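Local coordinates for protein phosphoribosylaminoimidazole-succinocarboxamide synthase (Pyrococcus horikoshii, PDB 4O7W) that catalyses the ATP-dependent joining of L-aspartate to 5-amino-1-(5-phosphoribosyl)imidazole-4-carboxylate, giving SAICAR in de novo purine biosynthesis, at residues D21-E26 with L78-L83; H63-H68 with I186-E191; P87-V92 with K175-K180. All coordinates share one frame; numbering follows the deposited sequence.

Contact 1. Residues D21-E26 with L78-L83; sequences DKLIME and LIVEKL. With ATP (adenosine-5'-triphosphate), chain C.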
loop_
_atom_site.group_PDB
_atom_site.type_symbol
_atom_site.label_atom_id
_atom_site.label_comp_id
_atom_site.label_asym_id
_atom_site.label_seq_id
_atom_site.Cartn_x
_atom_site.Cartn_y
_atom_site.Cartn_z
ATOM N N ASP A 21 -27.493 -15.934 -14.494
ATOM C CA ASP A 21 -27.537 -14.520 -14.191
ATOM C C ASP A 21 -27.503 -14.256 -12.696
ATOM O O ASP A 21 -27.204 -13.143 -12.274
ATOM C CB ASP A 21 -28.817 -13.923 -14.776
ATOM C CG ASP A 21 -29.359 -14.740 -15.929
ATOM O OD1 ASP A 21 -30.059 -15.745 -15.671
ATOM O OD2 ASP A 21 -29.077 -14.385 -17.093
ATOM N N LYS A 22 -27.843 -15.261 -11.895
ATOM C CA LYS A 22 -28.014 -15.022 -10.472
ATOM C C LYS A 22 -27.530 -16.127 -9.559
ATOM O O LYS A 22 -27.454 -17.297 -9.934
ATOM C CB LYS A 22 -29.453 -14.609 -10.122
ATOM C CG LYS A 22 -30.552 -15.442 -10.742
ATOM C CD LYS A 22 -31.924 -14.992 -10.252
ATOM C CE LYS A 22 -32.479 -13.841 -11.072
ATOM N NZ LYS A 22 -33.196 -14.354 -12.268
ATOM N N LEU A 23 -27.183 -15.720 -8.347
ATOM C CA LEU A 23 -26.814 -16.712 -7.359
ATOM C C LEU A 23 -27.465 -16.425 -6.022
ATOM O O LEU A 23 -28.096 -15.377 -5.820
ATOM C CB LEU A 23 -25.290 -16.921 -7.269
ATOM C CG LEU A 23 -24.306 -15.896 -6.703
ATOM C CD1 LEU A 23 -22.964 -16.573 -6.478
ATOM C CD2 LEU A 23 -24.128 -14.708 -7.626
ATOM N N ILE A 24 -27.396 -17.422 -5.149
ATOM C CA ILE A 24 -27.943 -17.333 -3.811
ATOM C C ILE A 24 -26.777 -17.019 -2.891
ATOM O O ILE A 24 -25.778 -17.722 -2.901
ATOM C CB ILE A 24 -28.600 -18.665 -3.371
ATOM C CG1 ILE A 24 -29.935 -18.883 -4.099
ATOM C CG2 ILE A 24 -28.767 -18.714 -1.853
ATOM C CD1 ILE A 24 -31.020 -17.872 -3.780
ATOM N N MET A 25 -26.893 -15.951 -2.118
ATOM C CA MET A 25 -25.900 -15.667 -1.087
ATOM C C MET A 25 -26.503 -16.050 0.247
ATOM O O MET A 25 -27.447 -15.410 0.716
ATOM C CB MET A 25 -25.513 -14.186 -1.097
ATOM C CG MET A 25 -24.347 -13.816 -0.191
ATOM S SD MET A 25 -23.662 -12.200 -0.628
ATOM C CE MET A 25 -25.011 -11.090 -0.235
ATOM N N GLU A 26 -25.967 -17.106 0.843
ATOM C CA GLU A 26 -26.445 -17.582 2.141
ATOM C C GLU A 26 -25.449 -17.231 3.235
ATOM O O GLU A 26 -24.286 -17.584 3.150
ATOM C CB GLU A 26 -26.680 -19.099 2.118
ATOM C CG GLU A 26 -27.384 -19.633 3.361
ATOM C CD GLU A 26 -27.523 -21.146 3.351
ATOM O OE1 GLU A 26 -26.493 -21.838 3.465
ATOM O OE2 GLU A 26 -28.661 -21.637 3.241
ATOM N N LEU A 78 -29.937 -14.332 0.328
ATOM C CA LEU A 78 -30.252 -13.253 -0.597
ATOM C C LEU A 78 -30.112 -13.757 -2.029
ATOM O O LEU A 78 -29.282 -14.612 -2.307
ATOM C CB LEU A 78 -29.328 -12.047 -0.398
ATOM C CG LEU A 78 -28.965 -11.408 0.955
ATOM C CD1 LEU A 78 -28.581 -9.951 0.718
ATOM C CD2 LEU A 78 -30.050 -11.514 2.015
ATOM N N ILE A 79 -30.926 -13.216 -2.928
ATOM C CA ILE A 79 -30.740 -13.428 -4.361
ATOM C C ILE A 79 -29.943 -12.262 -4.890
ATOM O O ILE A 79 -30.335 -11.103 -4.731
ATOM C CB ILE A 79 -32.066 -13.492 -5.148
ATOM C CG1 ILE A 79 -33.048 -14.484 -4.508
ATOM C CG2 ILE A 79 -31.787 -13.869 -6.600
ATOM C CD1 ILE A 79 -34.443 -14.446 -5.116
ATOM N N VAL A 80 -28.818 -12.574 -5.520
ATOM C CA VAL A 80 -27.936 -11.544 -6.035
ATOM C C VAL A 80 -27.517 -11.820 -7.477
ATOM O O VAL A 80 -27.546 -12.960 -7.954
ATOM C CB VAL A 80 -26.677 -11.322 -5.145
ATOM C CG1 VAL A 80 -27.057 -10.822 -3.753
ATOM C CG2 VAL A 80 -25.809 -12.578 -5.084
ATOM N N GLU A 81 -27.109 -10.753 -8.142
ATOM C CA GLU A 81 -26.648 -10.804 -9.507
ATOM C C GLU A 81 -25.242 -11.380 -9.547
ATOM O O GLU A 81 -24.365 -10.946 -8.804
ATOM C CB GLU A 81 -26.663 -9.384 -10.063
ATOM C CG GLU A 81 -26.239 -9.264 -11.506
ATOM C CD GLU A 81 -26.197 -7.821 -11.965
ATOM O OE1 GLU A 81 -26.295 -6.908 -11.127
ATOM O OE2 GLU A 81 -26.037 -7.607 -13.172
ATOM N N LYS A 82 -25.033 -12.370 -10.400
ATOM C CA LYS A 82 -23.698 -12.923 -10.612
ATOM C C LYS A 82 -22.826 -11.905 -11.341
ATOM O O LYS A 82 -23.261 -11.270 -12.302
ATOM C CB LYS A 82 -23.789 -14.225 -11.399
ATOM C CG LYS A 82 -22.485 -14.970 -11.609
ATOM C CD LYS A 82 -22.661 -15.977 -12.748
ATOM C CE LYS A 82 -21.905 -17.263 -12.478
ATOM N NZ LYS A 82 -20.461 -17.108 -12.808
ATOM N N LEU A 83 -21.602 -11.727 -10.854
ATOM C CA LEU A 83 -20.683 -10.759 -11.436
ATOM C C LEU A 83 -19.315 -11.369 -11.660
ATOM O O LEU A 83 -18.955 -12.342 -11.011
ATOM C CB LEU A 83 -20.519 -9.567 -10.492
ATOM C CG LEU A 83 -21.730 -8.715 -10.132
ATOM C CD1 LEU A 83 -21.381 -7.835 -8.934
ATOM C CD2 LEU A 83 -22.214 -7.877 -11.313
HETATM P PG ATP C . -12.893 -15.180 -0.305
HETATM O O1G ATP C . -11.613 -15.968 -0.478
HETATM O O2G ATP C . -14.003 -15.620 -1.221
HETATM O O3G ATP C . -12.700 -13.688 -0.207
HETATM P PB ATP C . -14.671 -16.496 1.497
HETATM O O1B ATP C . -14.552 -17.767 0.695
HETATM O O2B ATP C . -14.730 -16.554 3.004
HETATM O O3B ATP C . -13.399 -15.560 1.175
HETATM P PA ATP C . -17.413 -15.710 1.665
HETATM O O1A ATP C . -17.738 -14.338 2.199
HETATM O O2A ATP C . -17.548 -16.878 2.616
HETATM O O3A ATP C . -15.950 -15.651 0.974
HETATM O "O5'" ATP C . -18.380 -16.033 0.408
HETATM C "C5'" ATP C . -18.713 -15.048 -0.581
HETATM C "C4'" ATP C . -17.887 -15.237 -1.857
HETATM O "O4'" ATP C . -18.642 -14.869 -3.027
HETATM C "C3'" ATP C . -16.688 -14.316 -1.884
HETATM O "O3'" ATP C . -15.693 -14.978 -2.666
HETATM C "C2'" ATP C . -17.190 -13.091 -2.635
HETATM O "O2'" ATP C . -16.147 -12.317 -3.209
HETATM C "C1'" ATP C . -18.071 -13.727 -3.692
HETATM N N9 ATP C . -19.165 -12.837 -4.164
HETATM C C8 ATP C . -19.838 -11.920 -3.442
HETATM N N7 ATP C . -20.779 -11.308 -4.194
HETATM C C5 ATP C . -20.731 -11.852 -5.432
HETATM C C6 ATP C . -21.440 -11.686 -6.734
HETATM N N6 ATP C . -22.442 -10.796 -6.888
HETATM N N1 ATP C . -21.039 -12.451 -7.778
HETATM C C2 ATP C . -20.054 -13.357 -7.678
HETATM N N3 ATP C . -19.386 -13.564 -6.538
HETATM C C4 ATP C . -19.663 -12.861 -5.406
HETATM O O HOH W 1 -25.253 -11.751 -13.901
#

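Contact 2. Residues H63-H68 with I186-E191; sequences HGIKTH and IVLADE. With ATP (adenosine-5'-triphosphate), chain C.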
loop_
_atom_site.group_PDB
_atom_site.type_symbol
_atom_site.label_atom_id
_atom_site.label_comp_id
_atom_site.label_asym_id
_atom_site.label_seq_id
_atom_site.Cartn_x
_atom_site.Cartn_y
_atom_site.Cartn_z
ATOM N N HIS A 63 -30.125 5.562 -3.290
ATOM C CA HIS A 63 -29.195 6.662 -3.485
ATOM C C HIS A 63 -28.448 6.568 -4.780
ATOM O O HIS A 63 -27.511 7.327 -5.022
ATOM C CB HIS A 63 -28.260 6.766 -2.294
ATOM C CG HIS A 63 -28.890 7.425 -1.098
ATOM N ND1 HIS A 63 -29.695 6.762 -0.244
ATOM C CD2 HIS A 63 -28.835 8.735 -0.648
ATOM C CE1 HIS A 63 -30.118 7.611 0.718
ATOM N NE2 HIS A 63 -29.596 8.816 0.462
ATOM N N GLY A 64 -28.854 5.626 -5.623
ATOM C CA GLY A 64 -28.290 5.497 -6.962
ATOM C C GLY A 64 -26.987 4.714 -7.043
ATOM O O GLY A 64 -26.235 4.893 -7.995
ATOM N N ILE A 65 -26.719 3.867 -6.036
ATOM C CA ILE A 65 -25.578 2.946 -6.057
ATOM C C ILE A 65 -26.001 1.620 -6.694
ATOM O O ILE A 65 -26.914 0.966 -6.203
ATOM C CB ILE A 65 -25.009 2.656 -4.630
ATOM C CG1 ILE A 65 -24.585 3.950 -3.902
ATOM C CG2 ILE A 65 -23.835 1.678 -4.704
ATOM C CD1 ILE A 65 -23.496 4.742 -4.606
ATOM N N LYS A 66 -25.332 1.221 -7.770
ATOM C CA LYS A 66 -25.608 -0.064 -8.416
ATOM C C LYS A 66 -25.047 -1.204 -7.575
ATOM O O LYS A 66 -23.839 -1.279 -7.391
ATOM C CB LYS A 66 -24.924 -0.126 -9.780
ATOM C CG LYS A 66 -25.693 0.476 -10.925
ATOM C CD LYS A 66 -25.394 -0.310 -12.198
ATOM C CE LYS A 66 -25.804 0.480 -13.426
ATOM N NZ LYS A 66 -24.783 1.529 -13.689
ATOM N N THR A 67 -25.912 -2.092 -7.085
ATOM C CA THR A 67 -25.480 -3.207 -6.249
ATOM C C THR A 67 -25.950 -4.521 -6.852
ATOM O O THR A 67 -26.804 -4.536 -7.729
ATOM C CB THR A 67 -26.039 -3.135 -4.806
ATOM O OG1 THR A 67 -27.360 -3.682 -4.771
ATOM C CG2 THR A 67 -26.063 -1.707 -4.257
ATOM N N HIS A 68 -25.414 -5.634 -6.360
ATOM C CA HIS A 68 -25.835 -6.930 -6.864
ATOM C C HIS A 68 -27.142 -7.415 -6.272
ATOM O O HIS A 68 -27.641 -8.464 -6.669
ATOM C CB HIS A 68 -24.723 -7.960 -6.664
ATOM C CG HIS A 68 -24.484 -8.343 -5.216
ATOM N ND1 HIS A 68 -23.860 -9.486 -4.871
ATOM C CD2 HIS A 68 -24.828 -7.708 -4.021
ATOM C CE1 HIS A 68 -23.782 -9.579 -3.531
ATOM N NE2 HIS A 68 -24.372 -8.488 -3.007
ATOM N N ILE A 186 -19.578 -1.264 -13.124
ATOM C CA ILE A 186 -19.030 -1.631 -11.814
ATOM C C ILE A 186 -20.136 -1.690 -10.759
ATOM O O ILE A 186 -20.823 -0.705 -10.493
ATOM C CB ILE A 186 -17.819 -0.740 -11.434
ATOM C CG1 ILE A 186 -16.687 -0.997 -12.464
ATOM C CG2 ILE A 186 -17.346 -1.027 -10.000
ATOM C CD1 ILE A 186 -15.575 0.024 -12.504
ATOM N N VAL A 187 -20.310 -2.879 -10.187
ATOM C CA VAL A 187 -21.449 -3.190 -9.339
ATOM C C VAL A 187 -20.975 -3.620 -7.932
ATOM O O VAL A 187 -20.075 -4.449 -7.791
ATOM C CB VAL A 187 -22.321 -4.302 -9.987
ATOM C CG1 VAL A 187 -23.462 -4.695 -9.062
ATOM C CG2 VAL A 187 -22.882 -3.840 -11.337
ATOM N N LEU A 188 -21.573 -3.029 -6.907
ATOM C CA LEU A 188 -21.207 -3.315 -5.528
ATOM C C LEU A 188 -21.725 -4.692 -5.143
ATOM O O LEU A 188 -22.868 -5.039 -5.445
ATOM C CB LEU A 188 -21.772 -2.236 -4.602
ATOM C CG LEU A 188 -21.558 -2.389 -3.093
ATOM C CD1 LEU A 188 -20.080 -2.304 -2.770
ATOM C CD2 LEU A 188 -22.297 -1.285 -2.361
ATOM N N ALA A 189 -20.877 -5.478 -4.482
ATOM C CA ALA A 189 -21.138 -6.897 -4.311
ATOM C C ALA A 189 -20.973 -7.366 -2.858
ATOM O O ALA A 189 -21.081 -6.565 -1.923
ATOM C CB ALA A 189 -20.250 -7.695 -5.263
ATOM N N ASP A 190 -20.729 -8.665 -2.676
ATOM C CA ASP A 190 -20.562 -9.266 -1.350
ATOM C C ASP A 190 -21.617 -8.821 -0.305
ATOM O O ASP A 190 -22.815 -8.839 -0.587
ATOM C CB ASP A 190 -19.131 -9.035 -0.844
ATOM C CG ASP A 190 -18.725 -10.041 0.227
ATOM O OD1 ASP A 190 -18.390 -9.601 1.334
ATOM O OD2 ASP A 190 -18.740 -11.265 -0.042
ATOM N N GLU A 191 -21.174 -8.408 0.886
ATOM C CA GLU A 191 -22.087 -8.106 1.981
ATOM C C GLU A 191 -21.761 -6.760 2.604
ATOM O O GLU A 191 -20.665 -6.229 2.400
ATOM C CB GLU A 191 -22.002 -9.206 3.074
ATOM C CG GLU A 191 -20.753 -9.126 3.955
ATOM C CD GLU A 191 -20.657 -10.233 4.997
ATOM O OE1 GLU A 191 -21.329 -10.161 6.052
ATOM O OE2 GLU A 191 -19.876 -11.176 4.769
HETATM P PG ATP C . -12.893 -15.180 -0.305
HETATM O O1G ATP C . -11.613 -15.968 -0.478
HETATM O O2G ATP C . -14.003 -15.620 -1.221
HETATM O O3G ATP C . -12.700 -13.688 -0.207
HETATM P PB ATP C . -14.671 -16.496 1.497
HETATM O O1B ATP C . -14.552 -17.767 0.695
HETATM O O2B ATP C . -14.730 -16.554 3.004
HETATM O O3B ATP C . -13.399 -15.560 1.175
HETATM P PA ATP C . -17.413 -15.710 1.665
HETATM O O1A ATP C . -17.738 -14.338 2.199
HETATM O O2A ATP C . -17.548 -16.878 2.616
HETATM O O3A ATP C . -15.950 -15.651 0.974
HETATM O "O5'" ATP C . -18.380 -16.033 0.408
HETATM C "C5'" ATP C . -18.713 -15.048 -0.581
HETATM C "C4'" ATP C . -17.887 -15.237 -1.857
HETATM O "O4'" ATP C . -18.642 -14.869 -3.027
HETATM C "C3'" ATP C . -16.688 -14.316 -1.884
HETATM O "O3'" ATP C . -15.693 -14.978 -2.666
HETATM C "C2'" ATP C . -17.190 -13.091 -2.635
HETATM O "O2'" ATP C . -16.147 -12.317 -3.209
HETATM C "C1'" ATP C . -18.071 -13.727 -3.692
HETATM N N9 ATP C . -19.165 -12.837 -4.164
HETATM C C8 ATP C . -19.838 -11.920 -3.442
HETATM N N7 ATP C . -20.779 -11.308 -4.194
HETATM C C5 ATP C . -20.731 -11.852 -5.432
HETATM C C6 ATP C . -21.440 -11.686 -6.734
HETATM N N6 ATP C . -22.442 -10.796 -6.888
HETATM N N1 ATP C . -21.039 -12.451 -7.778
HETATM C C2 ATP C . -20.054 -13.357 -7.678
HETATM N N3 ATP C . -19.386 -13.564 -6.538
HETATM C C4 ATP C . -19.663 -12.861 -5.406
HETATM O O HOH W 2 -21.593 0.430 -7.937
#

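Contact 3. Residues P87-V92 with K175-K180; sequences PLEVVV and KLEFGK. With TYD (thymidine-5'-diphosphate), chain B; ATP (adenosine-5'-triphosphate), chain C.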
loop_
_atom_site.group_PDB
_atom_site.type_symbol
_atom_site.label_atom_id
_atom_site.label_comp_id
_atom_site.label_asym_id
_atom_site.label_seq_id
_atom_site.Cartn_x
_atom_site.Cartn_y
_atom_site.Cartn_z
ATOM N N PRO A 87 -10.601 -8.885 -7.870
ATOM C CA PRO A 87 -9.948 -9.538 -6.727
ATOM C C PRO A 87 -9.462 -8.516 -5.682
ATOM O O PRO A 87 -8.262 -8.453 -5.356
ATOM C CB PRO A 87 -8.780 -10.294 -7.387
ATOM C CG PRO A 87 -8.436 -9.459 -8.588
ATOM C CD PRO A 87 -9.713 -8.793 -9.049
ATOM N N LEU A 88 -10.402 -7.726 -5.159
ATOM C CA LEU A 88 -10.080 -6.634 -4.246
ATOM C C LEU A 88 -10.971 -6.642 -3.025
ATOM O O LEU A 88 -12.122 -7.076 -3.070
ATOM C CB LEU A 88 -10.215 -5.270 -4.933
ATOM C CG LEU A 88 -9.335 -4.917 -6.157
ATOM C CD1 LEU A 88 -9.836 -3.621 -6.795
ATOM C CD2 LEU A 88 -7.856 -4.831 -5.808
ATOM N N GLU A 89 -10.410 -6.164 -1.924
ATOM C CA GLU A 89 -11.195 -5.722 -0.796
ATOM C C GLU A 89 -10.891 -4.237 -0.679
ATOM O O GLU A 89 -9.724 -3.853 -0.580
ATOM C CB GLU A 89 -10.814 -6.528 0.443
ATOM C CG GLU A 89 -11.440 -7.929 0.393
ATOM C CD GLU A 89 -10.692 -8.969 1.209
ATOM O OE1 GLU A 89 -11.197 -10.115 1.302
ATOM O OE2 GLU A 89 -9.592 -8.659 1.741
ATOM N N VAL A 90 -11.937 -3.415 -0.761
ATOM C CA VAL A 90 -11.823 -1.956 -0.803
ATOM C C VAL A 90 -12.218 -1.396 0.547
ATOM O O VAL A 90 -13.380 -1.466 0.938
ATOM C CB VAL A 90 -12.690 -1.348 -1.924
ATOM C CG1 VAL A 90 -12.519 0.178 -1.990
ATOM C CG2 VAL A 90 -12.321 -1.972 -3.269
ATOM N N VAL A 91 -11.244 -0.871 1.277
ATOM C CA VAL A 91 -11.482 -0.439 2.646
ATOM C C VAL A 91 -11.559 1.102 2.726
ATOM O O VAL A 91 -10.672 1.809 2.232
ATOM C CB VAL A 91 -10.415 -1.016 3.611
ATOM C CG1 VAL A 91 -10.623 -0.469 5.008
ATOM C CG2 VAL A 91 -10.464 -2.558 3.629
ATOM N N VAL A 92 -12.637 1.610 3.314
ATOM C CA VAL A 92 -12.809 3.042 3.549
ATOM C C VAL A 92 -12.745 3.286 5.064
ATOM O O VAL A 92 -13.333 2.534 5.831
ATOM C CB VAL A 92 -14.165 3.544 2.992
ATOM C CG1 VAL A 92 -14.287 5.051 3.133
ATOM C CG2 VAL A 92 -14.350 3.132 1.541
ATOM N N LYS A 175 -15.391 -2.507 4.708
ATOM C CA LYS A 175 -14.815 -3.124 3.526
ATOM C C LYS A 175 -15.920 -3.417 2.505
ATOM O O LYS A 175 -16.984 -3.925 2.859
ATOM C CB LYS A 175 -14.081 -4.415 3.907
ATOM C CG LYS A 175 -13.400 -5.142 2.738
ATOM C CD LYS A 175 -14.319 -6.163 2.065
ATOM C CE LYS A 175 -14.557 -7.401 2.955
ATOM N NZ LYS A 175 -15.724 -8.208 2.454
ATOM N N LEU A 176 -15.653 -3.080 1.246
ATOM C CA LEU A 176 -16.522 -3.439 0.135
ATOM C C LEU A 176 -15.803 -4.324 -0.871
ATOM O O LEU A 176 -14.560 -4.384 -0.901
ATOM C CB LEU A 176 -17.018 -2.196 -0.607
ATOM C CG LEU A 176 -17.745 -1.121 0.206
ATOM C CD1 LEU A 176 -17.936 0.116 -0.661
ATOM C CD2 LEU A 176 -19.064 -1.619 0.785
ATOM N N GLU A 177 -16.613 -4.989 -1.701
ATOM C CA GLU A 177 -16.150 -5.746 -2.846
ATOM C C GLU A 177 -17.038 -5.412 -4.050
ATOM O O GLU A 177 -18.208 -4.999 -3.898
ATOM C CB GLU A 177 -16.189 -7.254 -2.554
ATOM C CG GLU A 177 -15.305 -7.694 -1.382
ATOM C CD GLU A 177 -15.234 -9.207 -1.214
ATOM O OE1 GLU A 177 -15.550 -9.962 -2.157
ATOM O OE2 GLU A 177 -14.843 -9.656 -0.130
ATOM N N PHE A 178 -16.466 -5.575 -5.237
ATOM C CA PHE A 178 -17.069 -5.130 -6.469
ATOM C C PHE A 178 -16.823 -6.166 -7.546
ATOM O O PHE A 178 -15.818 -6.883 -7.509
ATOM C CB PHE A 178 -16.411 -3.827 -6.943
ATOM C CG PHE A 178 -16.673 -2.641 -6.059
ATOM C CD1 PHE A 178 -17.762 -1.802 -6.302
ATOM C CD2 PHE A 178 -15.825 -2.353 -4.994
ATOM C CE1 PHE A 178 -18.004 -0.691 -5.502
ATOM C CE2 PHE A 178 -16.064 -1.246 -4.180
ATOM C CZ PHE A 178 -17.158 -0.421 -4.432
ATOM N N GLY A 179 -17.723 -6.195 -8.527
ATOM C CA GLY A 179 -17.542 -6.962 -9.744
ATOM C C GLY A 179 -18.126 -6.226 -10.939
ATOM O O GLY A 179 -18.769 -5.174 -10.793
ATOM N N LYS A 180 -17.905 -6.790 -12.123
ATOM C CA LYS A 180 -18.425 -6.243 -13.374
ATOM C C LYS A 180 -19.649 -7.023 -13.836
ATOM O O LYS A 180 -19.651 -8.245 -13.773
ATOM C CB LYS A 180 -17.349 -6.346 -14.458
ATOM C CG LYS A 180 -16.585 -5.067 -14.703
ATOM C CD LYS A 180 -15.596 -5.221 -15.859
ATOM C CE LYS A 180 -14.979 -3.868 -16.196
ATOM N NZ LYS A 180 -13.783 -3.990 -17.082
HETATM P PA TYD B . -8.620 -3.614 9.025
HETATM O O1A TYD B . -8.466 -2.685 10.190
HETATM O O2A TYD B . -7.787 -3.284 7.804
HETATM O O3A TYD B . -8.269 -5.142 9.371
HETATM P PB TYD B . -8.648 -6.020 10.671
HETATM O O1B TYD B . -8.540 -5.105 11.870
HETATM O O2B TYD B . -10.074 -6.461 10.421
HETATM O O3B TYD B . -7.665 -7.151 10.593
HETATM O "O5'" TYD B . -10.167 -3.681 8.650
HETATM C "C5'" TYD B . -10.833 -2.516 8.194
HETATM C "C4'" TYD B . -12.342 -2.735 8.079
HETATM O "O4'" TYD B . -12.611 -3.491 6.899
HETATM C "C3'" TYD B . -12.970 -3.504 9.247
HETATM O "O3'" TYD B . -14.287 -2.998 9.436
HETATM C "C2'" TYD B . -13.094 -4.929 8.758
HETATM C "C1'" TYD B . -13.188 -4.759 7.245
HETATM N N1 TYD B . -12.469 -5.808 6.512
HETATM C C2 TYD B . -13.093 -7.069 6.269
HETATM O O2 TYD B . -14.246 -7.287 6.677
HETATM N N3 TYD B . -12.447 -8.027 5.585
HETATM C C4 TYD B . -11.206 -7.803 5.101
HETATM O O4 TYD B . -10.618 -8.685 4.455
HETATM C C5 TYD B . -10.528 -6.491 5.313
HETATM C C5M TYD B . -9.136 -6.205 4.780
HETATM C C6 TYD B . -11.233 -5.535 6.036
HETATM P PG ATP C . -12.893 -15.180 -0.305
HETATM O O1G ATP C . -11.613 -15.968 -0.478
HETATM O O2G ATP C . -14.003 -15.620 -1.221
HETATM O O3G ATP C . -12.700 -13.688 -0.207
HETATM P PB ATP C . -14.671 -16.496 1.497
HETATM O O1B ATP C . -14.552 -17.767 0.695
HETATM O O2B ATP C . -14.730 -16.554 3.004
HETATM O O3B ATP C . -13.399 -15.560 1.175
HETATM P PA ATP C . -17.413 -15.710 1.665
HETATM O O1A ATP C . -17.738 -14.338 2.199
HETATM O O2A ATP C . -17.548 -16.878 2.616
HETATM O O3A ATP C . -15.950 -15.651 0.974
HETATM O "O5'" ATP C . -18.380 -16.033 0.408
HETATM C "C5'" ATP C . -18.713 -15.048 -0.581
HETATM C "C4'" ATP C . -17.887 -15.237 -1.857
HETATM O "O4'" ATP C . -18.642 -14.869 -3.027
HETATM C "C3'" ATP C . -16.688 -14.316 -1.884
HETATM O "O3'" ATP C . -15.693 -14.978 -2.666
HETATM C "C2'" ATP C . -17.190 -13.091 -2.635
HETATM O "O2'" ATP C . -16.147 -12.317 -3.209
HETATM C "C1'" ATP C . -18.071 -13.727 -3.692
HETATM N N9 ATP C . -19.165 -12.837 -4.164
HETATM C C8 ATP C . -19.838 -11.920 -3.442
HETATM N N7 ATP C . -20.779 -11.308 -4.194
HETATM C C5 ATP C . -20.731 -11.852 -5.432
HETATM C C6 ATP C . -21.440 -11.686 -6.734
HETATM N N6 ATP C . -22.442 -10.796 -6.888
HETATM N N1 ATP C . -21.039 -12.451 -7.778
HETATM C C2 ATP C . -20.054 -13.357 -7.678
HETATM N N3 ATP C . -19.386 -13.564 -6.538
HETATM C C4 ATP C . -19.663 -12.861 -5.406
HETATM O O HOH W 3 -13.780 -6.495 -5.224
#

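Contact 1. Residues D21-E26 with L78-L83
Strands 22-27 and 77-81 are antiparallel neighbours in the five-stranded sheet over the adenine of ATP, and Leu23 faces Val80 across them. This hydrogen-bonded pair is closed by Leu23 N to Val80 O (2.8 Å) and Val80 N to Leu23 O; Met25 and Leu78 form the next such pair. Beyond the strand, Lys82 N reaches Asp21 O at 3.0 Å, coming from above the carbonyl plane, and a water donates to both Asp21 O and Lys82 O. On the buried face Leu23 CG sits between its backbone N and carbonyl carbon (chi1 70°), which in the conformer modelled here carries CD2 to Lys82 CA, Val80 CG2 (3.7 Å) and adenine N1. Met25 lies alongside Leu78, and its terminal CE, turned at the last torsion, meets Leu78 CD1 (3.9 Å) and Val80 CG1. On the other face Ile24 CD1 rests on Ile79 CG1, while the aliphatic part of Lys22 runs beside Ile79 CG2. Where strand 77-81 ends lies an adenine pocket that reads the base through backbone alone: Glu81 O accepts a hydrogen bond from adenine N6 at 2.7 Å, and two residues on Leu83 N donates to N1 at 3.2 Å.

Contact 2. Residues H63-H68 with I186-E191
Ile186 O shares a bridging water with Lys66 O, at the start of the short strand that runs past the loop after helix 45-62. Val187 follows, its CG1 anti to the backbone N (chi1 176°) and pressed against the peptide between Thr67 and His68, 3.3 Å from Thr67 C. Leu188 then makes the single backbone bridge: its N donates to Lys66 O (2.9 Å), its O accepts His68 N-H (N to O 2.8 Å), and CD2 reaches Ile65 CG2. Ala189 CA stands over the centre of the His68 ring, 3.6 Å from the centroid and 2° off the normal, a CH-pi contact. At the ring edge Asp190 O receives a weak bond from NE2, while ND1 accepts a hydrogen bond from adenine N6 of ATP at 2.8 Å. The Asp190 carboxylate turns to Lys13, which also pairs with Glu191. Because ND1 of His68 serves as acceptor for the adenine amino group, a ring proton would be expected on NE2, which is compatible with the weak bond to Asp190 O.

Contact 3. Residues P87-V92 with K175-K180
Strands 84-93 and 169-180 run antiparallel, their touching parts 143° apart, and pair through Val90 and Leu176: Val90 N to Leu176 O and Leu176 N to Val90 O are both 2.8 Å and nearly straight. Val91 and Lys175 form the adjoining non-hydrogen-bonded pair, where Lys175 CA approaches Val90 O. Farther along, the backbones part, and a water lies between Leu88 O and Phe178 N, accepting from the latter. On the face packed against helix 143-165, Val90 CG2 meets the edge of the Phe178 ring at CE2 (3.9 Å), with Ile149 and Ile152 of the helix beside them. The other face carries Lys175 and Val91, which border TYD. Lys175 leaves the backbone with CG anti to N (chi1 -179°) and then bends twice, so that CG packs on Glu89 CB (3.7 Å), CB and CE run under the thymine of TYD, and NZ forms a salt bridge to Glu177 OE2 at 3.1 Å, on the anti side and 32° out of the carboxylate plane. Glu177 OE1 takes the ATP ribose hydroxyl O2' at 2.6 Å and also pairs with Lys122. Glu89 and Glu177 lie side by side, OE1 to OE2 3.9 Å, a proximity that Lys175 and Lys122 would be expected to ease. With an alanine replacing Lys175, Glu177 OE2 would probably lose its ammonium mate and the thymine the CE packed on its face. Glu89 OE2 comes 2.9 Å from thymine O4. This helix-backed antiparallel sheet, bordering ATP ribose and TYD, is consistent with the nucleotide site of an ATP-dependent ligase.

All three contacts touch the same ATP, contacts 1 and 2 at the adenine and contact 3 at the ribose. Contacts 1 and 2, with centres about 12 Å apart, meet where Glu81 N probably bonds to His68 O (2.8 Å); Glu81 O and His68 ND1 both receive hydrogen bonds from adenine N6, and Met25 CE also packs on Asp190 O. Contacts 2 and 3, about 10 Å apart between centres, share a sheet: strand 186-188 pairs with 169-180 through probable bonds from Ala189 N to Glu177 O and Val187 N to Gly179 O. Contact 3 meets the ribose through Glu177 and borders TYD. Contacts 1 and 3, about 17 Å apart between centres, touch lightly where Leu83 CD2 packs on Lys180 O.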